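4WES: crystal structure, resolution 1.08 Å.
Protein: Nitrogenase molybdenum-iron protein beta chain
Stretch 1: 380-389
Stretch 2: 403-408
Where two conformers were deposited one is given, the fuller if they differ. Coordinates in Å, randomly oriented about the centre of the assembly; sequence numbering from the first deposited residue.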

# COMPACT_ATOMS: atom_id res chain seq x y z
N TRP B 380 19.56 -17.66 2.79
CA TRP B 380 20.45 -16.53 3.03
C TRP B 380 19.88 -15.59 4.08
O TRP B 380 20.63 -15.13 4.96
N ILE B 381 18.59 -15.30 3.98
CA ILE B 381 17.93 -14.41 4.93
C ILE B 381 18.01 -14.95 6.35
O ILE B 381 18.18 -14.20 7.29
N LYS B 382 17.90 -16.28 6.49
CA LYS B 382 18.02 -16.86 7.82
C LYS B 382 19.40 -16.67 8.45
O LYS B 382 19.54 -16.74 9.68
N ASN B 383 20.41 -16.49 7.61
CA ASN B 383 21.77 -16.24 8.08
C ASN B 383 22.08 -14.77 8.31
O ASN B 383 22.83 -14.45 9.23
N GLU B 384 21.53 -13.89 7.49
CA GLU B 384 21.63 -12.45 7.74
C GLU B 384 20.35 -11.82 7.15
O GLU B 384 20.08 -11.94 5.95
N GLY B 385 19.57 -11.20 8.01
CA GLY B 385 18.29 -10.67 7.63
C GLY B 385 18.37 -9.46 6.71
O GLY B 385 19.40 -8.84 6.55
N VAL B 386 17.20 -9.09 6.20
CA VAL B 386 17.05 -7.91 5.34
C VAL B 386 15.90 -7.05 5.82
O VAL B 386 15.14 -7.44 6.70
N ASP B 387 15.84 -5.84 5.27
CA ASP B 387 14.85 -4.84 5.62
C ASP B 387 13.67 -4.73 4.64
O ASP B 387 12.69 -4.06 4.92
N LEU B 388 13.80 -5.41 3.50
CA LEU B 388 12.86 -5.24 2.40
C LEU B 388 13.05 -6.42 1.44
O LEU B 388 14.17 -6.83 1.19
N LEU B 389 11.93 -6.91 0.94
CA LEU B 389 11.89 -7.99 -0.06
C LEU B 389 11.08 -7.51 -1.23
O LEU B 389 9.95 -7.06 -1.05
N ASN B 403 8.96 -11.86 8.52
CA ASN B 403 8.48 -10.54 8.90
C ASN B 403 9.24 -9.43 8.20
O ASN B 403 9.79 -8.54 8.82
N ILE B 404 9.24 -9.47 6.86
CA ILE B 404 9.96 -8.51 6.03
C ILE B 404 8.96 -7.68 5.23
O ILE B 404 8.10 -8.24 4.53
N PRO B 405 9.10 -6.34 5.26
CA PRO B 405 8.27 -5.49 4.35
C PRO B 405 8.43 -5.95 2.91
O PRO B 405 9.54 -6.18 2.46
N PHE B 406 7.29 -6.04 2.22
CA PHE B 406 7.22 -6.77 0.96
C PHE B 406 6.60 -5.93 -0.14
O PHE B 406 5.49 -5.42 0.00
N VAL B 407 7.30 -5.80 -1.28
CA VAL B 407 6.84 -5.16 -2.48
C VAL B 407 6.68 -6.18 -3.59
O VAL B 407 7.65 -6.81 -3.99
N ARG B 408 5.46 -6.29 -4.10
CA ARG B 408 5.18 -7.15 -5.24
C ARG B 408 5.68 -6.50 -6.53
O ARG B 408 5.34 -5.34 -6.81

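Packing of residues 403-408 against residues 380-389 in the nitrogenase molybdenum-iron protein beta chain, followed along the second stretch. Asn 403, the first residue after a helix to leave helical geometry, has positive phi; its side chain (chi1 t) stays out of reach of the first stretch. Its backbone takes part through water 1, which lies 2.7 Å from Val 386 O and makes a weak hydrogen bond to Asn 403 O, 3.5 Å from the water oxygen. Ile 404 points toward the first stretch and is the residue most covered by it. With chi1 m and chi2 t, its CD1 reaches Ile 381 CD1 at 4.0 Å and Val 386 CG2 at 3.8 Å; Ile 381 (m, t) points toward it from the helix, whereas Val 386 (m) leaves its CA sideways. The other branch of Ile 404 lies along the opposing backbone: CG2 is 3.6 Å from Leu 388 N, 3.6 Å from Leu 389 N and 3.9 Å from Leu 389 CB. Pro 405, its ring puckered C-gamma exo, is directed sideways. Its CD comes within 3.3 Å of Asp 387 O, while the Asp 387 side chain (m) points away. The carbonyl of Pro 405 accepts a hydrogen bond from Leu 389 N (N to O 2.9 Å) and also receives a CA-H...O contact from Leu 388 CA at 3.5 Å. Leu 388 (t, p) starts away from the second stretch, but its end comes nearer, placing CD1 4.2 Å from Pro 405 CB. Phe 406 pairs with Leu 389 in a parallel bridge, CA to CA 4.9 Å, and both side chains lie on the same face of the sheet. The phenylalanine (chi1 t, chi2 50°) brings CD1 to 3.9 Å from CD2 of Leu 389 (t, p). Leu 389 O lies oblique to the ring and is 3.4 Å from Phe 406 CA in a second CA-H...O contact. The same carbonyl accepts a nearly straight hydrogen bond from Val 407 N, N to O 2.9 Å, so Leu 389 is held through both its amide and its carbonyl by the residues flanking Phe 406. Val 407 (t) is directed sideways and sets CG2 4.1 Å from Leu 388 CD1, so that this leucine methyl touches both Pro 405 and Val 407. Arg 408 (m, t, t) points away and makes no contact with the first stretch.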

# COMPACT_ATOMS: atom_id res chain seq x y z
CB TRP B 380 20.73 -15.78 1.74
CG TRP B 380 21.32 -16.61 0.65
CD1 TRP B 380 21.88 -17.87 0.74
CD2 TRP B 380 21.41 -16.23 -0.71
NE1 TRP B 380 22.29 -18.29 -0.50
CE2 TRP B 380 22.00 -17.30 -1.40
CE3 TRP B 380 21.04 -15.09 -1.42
CZ2 TRP B 380 22.25 -17.25 -2.77
CZ3 TRP B 380 21.27 -15.04 -2.76
CH2 TRP B 380 21.88 -16.11 -3.42
CB ILE B 381 16.49 -14.15 4.49
CG1 ILE B 381 16.49 -13.22 3.26
CG2 ILE B 381 15.65 -13.56 5.60
CD1 ILE B 381 15.16 -13.15 2.54
CB LYS B 382 17.70 -18.36 7.79
CG LYS B 382 16.25 -18.66 7.49
CD LYS B 382 16.03 -20.16 7.35
CE LYS B 382 14.56 -20.46 7.21
NZ LYS B 382 13.81 -20.05 8.43
CB ASN B 383 22.77 -16.89 7.15
CG ASN B 383 22.78 -18.39 7.32
OD1 ASN B 383 23.52 -18.90 8.16
ND2 ASN B 383 21.97 -19.10 6.57
CB GLU B 384 22.87 -11.83 7.09
CG GLU B 384 22.95 -10.34 7.36
CD GLU B 384 24.11 -9.64 6.69
OE1 GLU B 384 24.98 -10.34 6.07
OE2 GLU B 384 24.15 -8.38 6.73
CB VAL B 386 16.85 -8.30 3.86
CG1 VAL B 386 18.06 -9.05 3.32
CG2 VAL B 386 15.59 -9.13 3.67
CB ASP B 387 15.53 -3.48 5.74
CG ASP B 387 16.65 -3.48 6.73
OD1 ASP B 387 16.38 -3.84 7.91
OD2 ASP B 387 17.81 -3.17 6.38
CB LEU B 388 13.14 -3.92 1.65
CG LEU B 388 12.21 -3.51 0.50
CD1 LEU B 388 10.82 -3.18 1.03
CD2 LEU B 388 12.79 -2.32 -0.26
CB LEU B 389 11.27 -9.24 0.54
CG LEU B 389 11.05 -10.43 -0.38
CD1 LEU B 389 12.32 -10.99 -0.97
CD2 LEU B 389 10.29 -11.53 0.31
CB ASN B 403 8.47 -10.37 10.41
CG ASN B 403 7.71 -9.14 10.87
OD1 ASN B 403 6.93 -8.55 10.13
ND2 ASN B 403 7.91 -8.75 12.11
CB ILE B 404 10.90 -9.22 5.02
CG1 ILE B 404 11.84 -10.19 5.70
CG2 ILE B 404 11.71 -8.19 4.25
CD1 ILE B 404 12.51 -11.14 4.75
CB PRO B 405 8.84 -4.09 4.59
CG PRO B 405 9.33 -4.15 6.00
CD PRO B 405 9.95 -5.52 6.14
CB PHE B 406 6.42 -8.05 1.17
CG PHE B 406 6.24 -8.92 -0.06
CD1 PHE B 406 7.31 -9.27 -0.85
CD2 PHE B 406 4.98 -9.42 -0.39
CE1 PHE B 406 7.14 -10.06 -1.98
CE2 PHE B 406 4.81 -10.20 -1.51
CZ PHE B 406 5.89 -10.53 -2.30
CB VAL B 407 7.80 -4.04 -2.91
CG1 VAL B 407 7.38 -3.40 -4.23
CG2 VAL B 407 7.90 -3.00 -1.79
CB ARG B 408 3.69 -7.43 -5.33
CG ARG B 408 3.20 -8.38 -4.26
CD ARG B 408 1.69 -8.40 -4.15
NE ARG B 408 1.26 -9.40 -3.17
CZ ARG B 408 1.27 -9.23 -1.84
NH1 ARG B 408 1.62 -8.08 -1.33
NH2 ARG B 408 0.97 -10.26 -1.07
O HOH W 1 12.70 -6.95 7.81